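Local coordinates for putative Lipoprotein (Shewanella oneidensis, PDB 3U24), which is of unknown function but binds zinc and calcium ions and is probably related to zinc metallopeptidases, at residues K249-I254 with Q518-S523; R240-Y246 with D479-V484; R316-V320 with V379-M385. Where two conformers were deposited one is given. Residue numbers count along the deposited sequence, not the author numbering.

Interaction 1. Residues K249-I254 with Q518-S523. With ACY (acetic acid), chain Q.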
loop_
_atom_site.group_PDB
_atom_site.type_symbol
_atom_site.label_atom_id
_atom_site.label_comp_id
_atom_site.label_asym_id
_atom_site.label_seq_id
_atom_site.Cartn_x
_atom_site.Cartn_y
_atom_site.Cartn_z
ATOM N N LYS A 249 15.948 4.707 -0.637
ATOM C CA LYS A 249 14.579 4.295 -0.992
ATOM C C LYS A 249 13.549 4.822 0.018
ATOM O O LYS A 249 12.464 5.250 -0.356
ATOM C CB LYS A 249 14.454 2.773 -1.114
ATOM C CG LYS A 249 13.124 2.277 -1.698
ATOM C CD LYS A 249 13.226 0.786 -2.091
ATOM C CE LYS A 249 12.101 0.269 -2.990
ATOM N NZ LYS A 249 10.776 0.357 -2.369
ATOM N N PHE A 250 13.912 4.740 1.285
ATOM C CA PHE A 250 13.094 5.227 2.377
ATOM C C PHE A 250 12.867 6.713 2.181
ATOM O O PHE A 250 11.729 7.130 2.238
ATOM C CB PHE A 250 13.766 4.908 3.712
ATOM C CG PHE A 250 13.007 5.349 4.928
ATOM C CD1 PHE A 250 12.033 4.558 5.475
ATOM C CD2 PHE A 250 13.324 6.552 5.567
ATOM C CE1 PHE A 250 11.344 4.967 6.623
ATOM C CE2 PHE A 250 12.644 6.962 6.702
ATOM C CZ PHE A 250 11.632 6.186 7.212
ATOM N N ALA A 251 13.894 7.496 1.858
ATOM C CA ALA A 251 13.670 8.943 1.626
ATOM C C ALA A 251 12.710 9.190 0.454
ATOM O O ALA A 251 11.805 10.003 0.593
ATOM C CB ALA A 251 14.972 9.696 1.433
ATOM N N PHE A 252 12.851 8.463 -0.668
ATOM C CA PHE A 252 12.006 8.704 -1.839
ATOM C C PHE A 252 10.561 8.215 -1.655
ATOM O O PHE A 252 9.616 8.926 -2.032
ATOM C CB PHE A 252 12.558 8.041 -3.131
ATOM C CG PHE A 252 13.764 8.714 -3.710
ATOM C CD1 PHE A 252 13.770 10.090 -3.948
ATOM C CD2 PHE A 252 14.881 7.977 -4.060
ATOM C CE1 PHE A 252 14.865 10.708 -4.490
ATOM C CE2 PHE A 252 15.997 8.587 -4.610
ATOM C CZ PHE A 252 15.990 9.963 -4.813
ATOM N N ASP A 253 10.382 7.035 -1.065
ATOM C CA ASP A 253 9.059 6.436 -0.926
ATOM C C ASP A 253 8.265 7.067 0.218
ATOM O O ASP A 253 7.078 7.346 0.061
ATOM C CB ASP A 253 9.168 4.922 -0.637
ATOM C CG ASP A 253 9.667 4.107 -1.828
ATOM O OD1 ASP A 253 9.844 4.684 -2.928
ATOM O OD2 ASP A 253 9.849 2.858 -1.668
ATOM N N ILE A 254 8.893 7.246 1.391
ATOM C CA ILE A 254 8.172 7.664 2.605
ATOM C C ILE A 254 8.206 9.187 2.783
ATOM O O ILE A 254 7.239 9.801 3.185
ATOM C CB ILE A 254 8.819 6.999 3.813
ATOM C CG1 ILE A 254 8.810 5.464 3.655
ATOM C CG2 ILE A 254 8.139 7.383 5.118
ATOM C CD1 ILE A 254 7.442 4.795 3.541
ATOM N N GLN A 518 10.777 -3.859 -0.143
ATOM C CA GLN A 518 11.593 -3.080 0.772
ATOM C C GLN A 518 10.865 -1.757 1.055
ATOM O O GLN A 518 10.173 -1.232 0.147
ATOM C CB GLN A 518 12.951 -2.773 0.138
ATOM C CG GLN A 518 13.579 -3.950 -0.578
ATOM C CD GLN A 518 13.074 -4.068 -1.985
ATOM O OE1 GLN A 518 12.740 -3.077 -2.589
ATOM N NE2 GLN A 518 12.996 -5.276 -2.499
ATOM N N VAL A 519 10.988 -1.276 2.306
ATOM C CA VAL A 519 10.524 0.045 2.745
ATOM C C VAL A 519 9.007 0.143 2.953
ATOM O O VAL A 519 8.531 0.688 3.963
ATOM C CB VAL A 519 11.088 1.158 1.820
ATOM C CG1 VAL A 519 10.441 2.481 2.095
ATOM C CG2 VAL A 519 12.599 1.280 2.031
ATOM N N GLN A 520 8.217 -0.420 2.051
ATOM C CA GLN A 520 6.751 -0.286 2.158
ATOM C C GLN A 520 6.216 -0.673 3.552
ATOM O O GLN A 520 5.284 -0.052 4.073
ATOM C CB GLN A 520 6.059 -1.043 1.006
ATOM C CG GLN A 520 4.542 -0.821 0.894
ATOM C CD GLN A 520 3.754 -1.530 2.003
ATOM O OE1 GLN A 520 4.172 -2.576 2.502
ATOM N NE2 GLN A 520 2.639 -0.915 2.429
ATOM N N LEU A 521 6.839 -1.669 4.173
ATOM C CA LEU A 521 6.395 -2.183 5.494
ATOM C C LEU A 521 6.587 -1.163 6.593
ATOM O O LEU A 521 5.859 -1.218 7.571
ATOM C CB LEU A 521 7.092 -3.497 5.881
ATOM C CG LEU A 521 6.351 -4.731 5.363
ATOM C CD1 LEU A 521 7.256 -5.964 5.449
ATOM C CD2 LEU A 521 5.046 -4.934 6.133
ATOM N N THR A 522 7.541 -0.246 6.452
ATOM C CA THR A 522 7.719 0.822 7.450
ATOM C C THR A 522 6.668 1.960 7.371
ATOM O O THR A 522 6.575 2.786 8.273
ATOM C CB THR A 522 9.118 1.483 7.352
ATOM O OG1 THR A 522 9.175 2.276 6.159
ATOM C CG2 THR A 522 10.241 0.427 7.318
ATOM N N SER A 523 5.841 1.988 6.320
ATOM C CA SER A 523 5.042 3.164 6.021
ATOM C C SER A 523 4.048 3.452 7.135
ATOM O O SER A 523 3.813 4.625 7.508
ATOM C CB SER A 523 4.367 3.055 4.632
ATOM O OG SER A 523 3.467 1.971 4.523
HETATM C C ACY Q . 11.611 -4.371 -5.713
HETATM O O ACY Q . 11.399 -5.523 -5.249
HETATM O OXT ACY Q . 11.550 -3.313 -5.013
HETATM C CH3 ACY Q . 11.895 -4.234 -7.171
#
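This is a buried packing contact in which residues 249-254 of helix 243-254 rest on the loop that leads from helix 504-516 into helix 523-542. Val519 is the centre of it. Its compact, branched side chain points at the helix and fills the space among four helix residues: CG1 lies 3.7 Å from Ile254 CG1 and 3.8 Å from Asp253 OD2, while CG2 is 3.9 Å from Lys249 CG and 3.8 Å from the backbone N of Phe250. The backbone turns sharply here. Val519 has a positive phi (76°, with psi -43°), and a weak hydrogen bond joins Gln520 N to Gln518 O (2.8 Å), the pattern of a classic gamma turn with Val519 at its tip. The loop is then tied down by its own hydroxyls, Thr522 OG1 donating to Val519 O (2.8 Å) and Ser523 OG to Gln520 O (2.8 Å). Thr522 OG1 also meets the edge of the Phe250 ring, 3.5 Å from CE1, and Ile254 CD1 reaches Ser523 CB at 3.7 Å. At the polar border Lys249, long and flexible enough to bridge the gap, donates from NZ to Gln518 O (3.0 Å) and forms a salt bridge to Asp253 OD2 (2.8 Å), one helical turn on. The amide of Gln518 holds an acetic acid, probably from the crystallisation liquor, NE2 donating to its O at 3.2 Å. Beyond the loop lies the metal centre: the side chain of Ser523 approaches to about 5 Å that of Glu439, which binds zinc together with His408 and His414.

Interaction 2. Residues R240-Y246 with D479-V484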
loop_
_atom_site.group_PDB
_atom_site.type_symbol
_atom_site.label_atom_id
_atom_site.label_comp_id
_atom_site.label_asym_id
_atom_site.label_seq_id
_atom_site.Cartn_x
_atom_site.Cartn_y
_atom_site.Cartn_z
ATOM N N ARG A 240 18.608 -8.714 0.098
ATOM C CA ARG A 240 18.746 -7.666 1.090
ATOM C C ARG A 240 19.420 -6.481 0.416
ATOM O O ARG A 240 20.500 -6.614 -0.178
ATOM C CB ARG A 240 19.555 -8.148 2.274
ATOM C CG ARG A 240 18.998 -9.413 2.927
ATOM C CD ARG A 240 20.089 -10.116 3.727
ATOM N NE ARG A 240 19.647 -11.395 4.300
ATOM C CZ ARG A 240 18.950 -11.496 5.426
ATOM N NH1 ARG A 240 18.592 -12.678 5.872
ATOM N NH2 ARG A 240 18.599 -10.420 6.094
ATOM N N ILE A 241 18.772 -5.326 0.424
ATOM C CA ILE A 241 19.275 -4.236 -0.428
ATOM C C ILE A 241 20.402 -3.437 0.230
ATOM O O ILE A 241 21.119 -2.731 -0.457
ATOM C CB ILE A 241 18.118 -3.332 -0.956
ATOM C CG1 ILE A 241 17.372 -2.596 0.170
ATOM C CG2 ILE A 241 17.093 -4.164 -1.754
ATOM C CD1 ILE A 241 16.361 -1.547 -0.332
ATOM N N GLY A 242 20.582 -3.555 1.547
ATOM C CA GLY A 242 21.682 -2.876 2.255
ATOM C C GLY A 242 21.371 -1.448 2.697
ATOM O O GLY A 242 20.398 -0.817 2.202
ATOM N N GLU A 243 22.188 -0.927 3.610
ATOM C CA GLU A 243 21.919 0.368 4.224
ATOM C C GLU A 243 21.816 1.576 3.251
ATOM O O GLU A 243 20.897 2.385 3.360
ATOM C CB GLU A 243 22.974 0.682 5.279
ATOM C CG GLU A 243 22.759 2.014 6.012
ATOM C CD GLU A 243 23.520 2.054 7.360
ATOM O OE1 GLU A 243 24.713 1.652 7.386
ATOM O OE2 GLU A 243 22.945 2.452 8.402
ATOM N N GLU A 244 22.770 1.711 2.342
ATOM C CA GLU A 244 22.812 2.878 1.481
ATOM C C GLU A 244 21.544 2.961 0.615
ATOM O O GLU A 244 20.915 4.015 0.548
ATOM C CB GLU A 244 24.070 2.939 0.606
ATOM C CG GLU A 244 24.177 4.290 -0.148
ATOM C CD GLU A 244 25.523 4.600 -0.828
ATOM O OE1 GLU A 244 26.191 3.667 -1.355
ATOM O OE2 GLU A 244 25.910 5.812 -0.867
ATOM N N LEU A 245 21.198 1.872 -0.059
ATOM C CA LEU A 245 20.007 1.835 -0.904
ATOM C C LEU A 245 18.713 1.958 -0.085
ATOM O O LEU A 245 17.745 2.563 -0.547
ATOM C CB LEU A 245 19.985 0.598 -1.793
ATOM C CG LEU A 245 21.077 0.519 -2.869
ATOM C CD1 LEU A 245 21.044 -0.846 -3.564
ATOM C CD2 LEU A 245 20.951 1.644 -3.895
ATOM N N TYR A 246 18.733 1.430 1.137
ATOM C CA TYR A 246 17.535 1.377 1.949
ATOM C C TYR A 246 17.189 2.784 2.388
ATOM O O TYR A 246 16.059 3.219 2.206
ATOM C CB TYR A 246 17.700 0.444 3.142
ATOM C CG TYR A 246 16.403 0.150 3.866
ATOM C CD1 TYR A 246 15.950 1.000 4.855
ATOM C CD2 TYR A 246 15.661 -0.974 3.577
ATOM C CE1 TYR A 246 14.786 0.768 5.544
ATOM C CE2 TYR A 246 14.486 -1.233 4.241
ATOM C CZ TYR A 246 14.052 -0.339 5.245
ATOM O OH TYR A 246 12.891 -0.547 5.956
ATOM N N ASP A 479 11.380 -5.052 8.614
ATOM C CA ASP A 479 11.790 -4.631 7.273
ATOM C C ASP A 479 13.227 -4.099 7.288
ATOM O O ASP A 479 14.056 -4.470 6.444
ATOM C CB ASP A 479 10.836 -3.616 6.667
ATOM C CG ASP A 479 11.087 -3.405 5.170
ATOM O OD1 ASP A 479 10.718 -4.304 4.356
ATOM O OD2 ASP A 479 11.620 -2.320 4.808
ATOM N N TYR A 480 13.518 -3.283 8.293
ATOM C CA TYR A 480 14.818 -2.671 8.460
ATOM C C TYR A 480 15.866 -3.711 8.781
ATOM O O TYR A 480 16.926 -3.741 8.156
ATOM C CB TYR A 480 14.757 -1.596 9.565
ATOM C CG TYR A 480 16.036 -0.808 9.748
ATOM C CD1 TYR A 480 16.320 0.296 8.950
ATOM C CD2 TYR A 480 16.981 -1.186 10.686
ATOM C CE1 TYR A 480 17.525 1.017 9.103
ATOM C CE2 TYR A 480 18.177 -0.484 10.844
ATOM C CZ TYR A 480 18.442 0.632 10.068
ATOM O OH TYR A 480 19.641 1.339 10.238
ATOM N N SER A 481 15.579 -4.571 9.755
ATOM C CA SER A 481 16.576 -5.547 10.190
ATOM C C SER A 481 16.946 -6.532 9.088
ATOM O O SER A 481 18.091 -6.902 8.978
ATOM C CB SER A 481 16.153 -6.251 11.467
ATOM O OG SER A 481 15.859 -5.264 12.463
ATOM N N ILE A 482 15.985 -6.912 8.267
ATOM C CA ILE A 482 16.228 -7.828 7.153
ATOM C C ILE A 482 17.155 -7.190 6.108
ATOM O O ILE A 482 18.145 -7.766 5.725
ATOM C CB ILE A 482 14.881 -8.258 6.513
ATOM C CG1 ILE A 482 14.195 -9.272 7.424
ATOM C CG2 ILE A 482 15.075 -8.869 5.117
ATOM C CD1 ILE A 482 12.787 -9.635 6.967
ATOM N N HIS A 483 16.859 -5.968 5.705
ATOM C CA HIS A 483 17.579 -5.313 4.628
ATOM C C HIS A 483 18.873 -4.636 5.031
ATOM O O HIS A 483 19.771 -4.475 4.198
ATOM C CB HIS A 483 16.646 -4.346 3.947
ATOM C CG HIS A 483 15.632 -5.047 3.129
ATOM N ND1 HIS A 483 15.961 -5.677 1.989
ATOM C CD2 HIS A 483 14.293 -5.325 3.358
ATOM C CE1 HIS A 483 14.881 -6.290 1.504
ATOM N NE2 HIS A 483 13.854 -6.051 2.323
ATOM N N VAL A 484 18.989 -4.281 6.313
ATOM C CA VAL A 484 20.111 -3.516 6.800
ATOM C C VAL A 484 20.959 -4.309 7.782
ATOM O O VAL A 484 22.171 -4.093 7.852
ATOM C CB VAL A 484 19.670 -2.155 7.445
ATOM C CG1 VAL A 484 20.896 -1.346 7.932
ATOM C CG2 VAL A 484 18.897 -1.340 6.417
HETATM O O HOH W 1 20.299 2.828 8.286
HETATM O O HOH W 2 23.661 -2.984 5.270
#
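Asp479 opens the contact by taking a very short hydrogen bond from Tyr246 (OH to OD2, 2.5 Å); the same OD2 also accepts from Val519 N. Tyr480 turns its ring edge to the Tyr246 face in an offset edge-to-face (T-shaped) pair, centroids 5.7 Å apart and planes at 86°, and a water joins its OH to Glu243 OE2. The long Arg240 side chain brings NH2 to within 2.7 Å of Ile482 O, its acceptor, and NH1 binds Met487 O. His483 is used at both ring nitrogens and its carbonyl: ND1 accepts from Ile241 N (3.2 Å), NE2 donates to Ala514 O and Ser517 O, and O accepts from the N (2.9 Å) of Gly242, the helix N-cap, whose backbone angles would crowd a CB. Val484, branched and apolar, packs CG2 against Tyr246 CG (3.9 Å) and CG1 against Glu243 CB (3.9 Å). Tyr246 thus makes a single knob-into-hole contact of helix 243-254 on helix 459-485, with Tyr246, Tyr480 and His483 as an aromatic cluster.

Interaction 3. Residues R316-V320 with V379-M385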
loop_
_atom_site.group_PDB
_atom_site.type_symbol
_atom_site.label_atom_id
_atom_site.label_comp_id
_atom_site.label_asym_id
_atom_site.label_seq_id
_atom_site.Cartn_x
_atom_site.Cartn_y
_atom_site.Cartn_z
ATOM N N ARG A 316 -20.468 -15.330 13.396
ATOM C CA ARG A 316 -20.035 -15.289 12.029
ATOM C C ARG A 316 -21.038 -14.670 11.065
ATOM O O ARG A 316 -20.677 -13.788 10.299
ATOM C CB ARG A 316 -19.727 -16.711 11.623
ATOM C CG ARG A 316 -19.413 -16.927 10.171
ATOM C CD ARG A 316 -19.269 -18.425 9.863
ATOM N NE ARG A 316 -18.785 -18.571 8.500
ATOM C CZ ARG A 316 -18.540 -19.724 7.897
ATOM N NH1 ARG A 316 -18.715 -20.878 8.542
ATOM N NH2 ARG A 316 -18.111 -19.716 6.641
ATOM N N ASP A 317 -22.277 -15.144 11.107
ATOM C CA ASP A 317 -23.321 -14.688 10.193
ATOM C C ASP A 317 -23.737 -13.204 10.447
ATOM O O ASP A 317 -24.332 -12.583 9.580
ATOM C CB ASP A 317 -24.540 -15.632 10.267
ATOM C CG ASP A 317 -24.324 -17.000 9.537
ATOM O OD1 ASP A 317 -23.260 -17.252 8.921
ATOM O OD2 ASP A 317 -25.259 -17.839 9.581
ATOM N N ASP A 318 -23.372 -12.639 11.604
ATOM C CA ASP A 318 -23.635 -11.237 11.915
ATOM C C ASP A 318 -22.463 -10.278 11.693
ATOM O O ASP A 318 -22.526 -9.145 12.101
ATOM C CB ASP A 318 -24.119 -11.115 13.360
ATOM C CG ASP A 318 -25.415 -11.867 13.589
ATOM O OD1 ASP A 318 -26.232 -11.949 12.646
ATOM O OD2 ASP A 318 -25.599 -12.387 14.710
ATOM N N PHE A 319 -21.410 -10.732 11.041
ATOM C CA PHE A 319 -20.192 -9.963 10.921
ATOM C C PHE A 319 -20.489 -8.602 10.245
ATOM O O PHE A 319 -20.176 -7.537 10.781
ATOM C CB PHE A 319 -19.140 -10.759 10.133
ATOM C CG PHE A 319 -17.824 -10.055 10.008
ATOM C CD1 PHE A 319 -16.973 -9.962 11.081
ATOM C CD2 PHE A 319 -17.430 -9.492 8.805
ATOM C CE1 PHE A 319 -15.749 -9.297 10.969
ATOM C CE2 PHE A 319 -16.207 -8.824 8.681
ATOM C CZ PHE A 319 -15.377 -8.707 9.767
ATOM N N VAL A 320 -21.116 -8.676 9.091
ATOM C CA VAL A 320 -21.416 -7.498 8.245
ATOM C C VAL A 320 -22.396 -6.542 8.967
ATOM O O VAL A 320 -22.157 -5.378 9.023
ATOM C CB VAL A 320 -21.920 -7.928 6.851
ATOM C CG1 VAL A 320 -22.374 -6.728 6.049
ATOM C CG2 VAL A 320 -20.803 -8.686 6.087
ATOM N N VAL A 379 -16.648 -4.989 3.040
ATOM C CA VAL A 379 -16.479 -5.858 4.192
ATOM C C VAL A 379 -16.837 -7.244 3.691
ATOM O O VAL A 379 -17.970 -7.442 3.236
ATOM C CB VAL A 379 -17.451 -5.455 5.309
ATOM C CG1 VAL A 379 -17.503 -6.523 6.386
ATOM C CG2 VAL A 379 -17.040 -4.110 5.899
ATOM N N THR A 380 -15.889 -8.179 3.724
ATOM C CA THR A 380 -16.137 -9.523 3.177
ATOM C C THR A 380 -16.897 -10.413 4.133
ATOM O O THR A 380 -16.338 -10.744 5.201
ATOM C CB THR A 380 -14.843 -10.268 2.793
ATOM O OG1 THR A 380 -14.072 -9.406 1.947
ATOM C CG2 THR A 380 -15.180 -11.609 2.046
ATOM N N PRO A 381 -18.156 -10.818 3.747
ATOM C CA PRO A 381 -18.791 -11.868 4.549
ATOM C C PRO A 381 -17.910 -13.142 4.607
ATOM O O PRO A 381 -17.000 -13.374 3.760
ATOM C CB PRO A 381 -20.177 -12.113 3.859
ATOM C CG PRO A 381 -20.123 -11.432 2.538
ATOM C CD PRO A 381 -19.025 -10.387 2.615
ATOM N N LEU A 382 -18.166 -13.917 5.651
ATOM C CA LEU A 382 -17.436 -15.138 5.894
ATOM C C LEU A 382 -18.296 -16.286 5.349
ATOM O O LEU A 382 -19.021 -16.953 6.081
ATOM C CB LEU A 382 -17.139 -15.244 7.390
ATOM C CG LEU A 382 -16.586 -13.943 7.968
ATOM C CD1 LEU A 382 -16.297 -14.049 9.450
ATOM C CD2 LEU A 382 -15.352 -13.532 7.183
ATOM N N ASP A 383 -18.257 -16.427 4.031
ATOM C CA ASP A 383 -18.817 -17.571 3.309
ATOM C C ASP A 383 -17.678 -18.040 2.427
ATOM O O ASP A 383 -16.785 -17.245 2.088
ATOM C CB ASP A 383 -20.018 -17.160 2.440
ATOM C CG ASP A 383 -19.712 -15.957 1.496
ATOM O OD1 ASP A 383 -20.118 -14.835 1.843
ATOM O OD2 ASP A 383 -19.078 -16.117 0.419
ATOM N N GLY A 384 -17.695 -19.305 2.042
ATOM C CA GLY A 384 -16.618 -19.869 1.213
ATOM C C GLY A 384 -15.568 -20.532 2.084
ATOM O O GLY A 384 -15.292 -21.740 1.942
HETATM N N MSE A 385 -14.996 -19.728 2.988
HETATM C CA MSE A 385 -14.145 -20.217 4.079
HETATM C C MSE A 385 -14.768 -21.459 4.792
HETATM O O MSE A 385 -15.995 -21.624 4.851
HETATM C CB MSE A 385 -13.890 -19.085 5.099
HETATM C CG MSE A 385 -13.027 -17.882 4.603
HETATM SE SE MSE A 385 -12.364 -16.696 6.079
HETATM C CE MSE A 385 -11.186 -15.499 5.045
HETATM O O HOH W 3 -18.366 -23.151 6.895
#
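Phe319 fills the apolar centre, where its ring meets the side chains of Val379 and Leu382. Ring atom CE2 is 3.5 Å from Val379 CG1, and CG of the same ring is 4.3 Å from Leu382 CD1. Both aliphatic residues are buried and point toward the segment 316-320, and the large apolar ring of Phe319 can touch the two together. Val320, one residue further along the helix, widens the patch: its CG2 is 4.0 Å from Val379 CG1 and 4.1 Å from Pro381 CB, which the apolar pyrrolidine ring offers at the partly exposed margin.

Outward from this centre the contact becomes polar through Arg316. Its side chain is fully extended and carries the guanidinium along the loop, where the carbonyl O of Leu382 lies near the guanidinium plane and accepts from both NE (2.9 Å) and NH2 (3.0 Å). NH2 also makes a weak hydrogen bond to O of the selenomethionine Met385 at 3.4 Å, and a water accepts from NH1 at 2.8 Å. An arginine is well suited here, since its several donors can serve carbonyls of a loop lacking regular pairing. Between those carbonyls the chain turns at Gly384, whose backbone angles would press a CB onto the preceding carbonyl.

The side chain of Arg316 lies about 6 Å from that of His313, a zinc ligand with Glu391. The contact thus joins the 3-10 turn at 316-317 and the first turn of helix 319-337 to the exit of strand 376-379, where Val379 is hydrogen-bonded through its backbone to Arg351 and Thr353 beside the parallel strand 349-352. Helix 387-396 also takes part, Leu394 touching both Leu382 and Arg316.

Interactions 1 and 2 form one continuous region: their centres are 11 Å apart, both use helix 243-254, and they meet where Gln518 packs on His483, CG of the former 3.4 Å from CE1 of the latter. Along the chain their segments alternate, 240-246 and 249-254 coming first, then 479-484 and 518-523, so helix 243-254 is held by two distant parts of the sequence, helix 459-485 and the loop before helix 523-542. Interaction 3 comes from the intervening sequence and stands apart, with centres about 33 Å from interaction 1 and 39 Å from interaction 2. It ties the small sheet to helix 319-337 on the opposite side of the chain's centre from interaction 2.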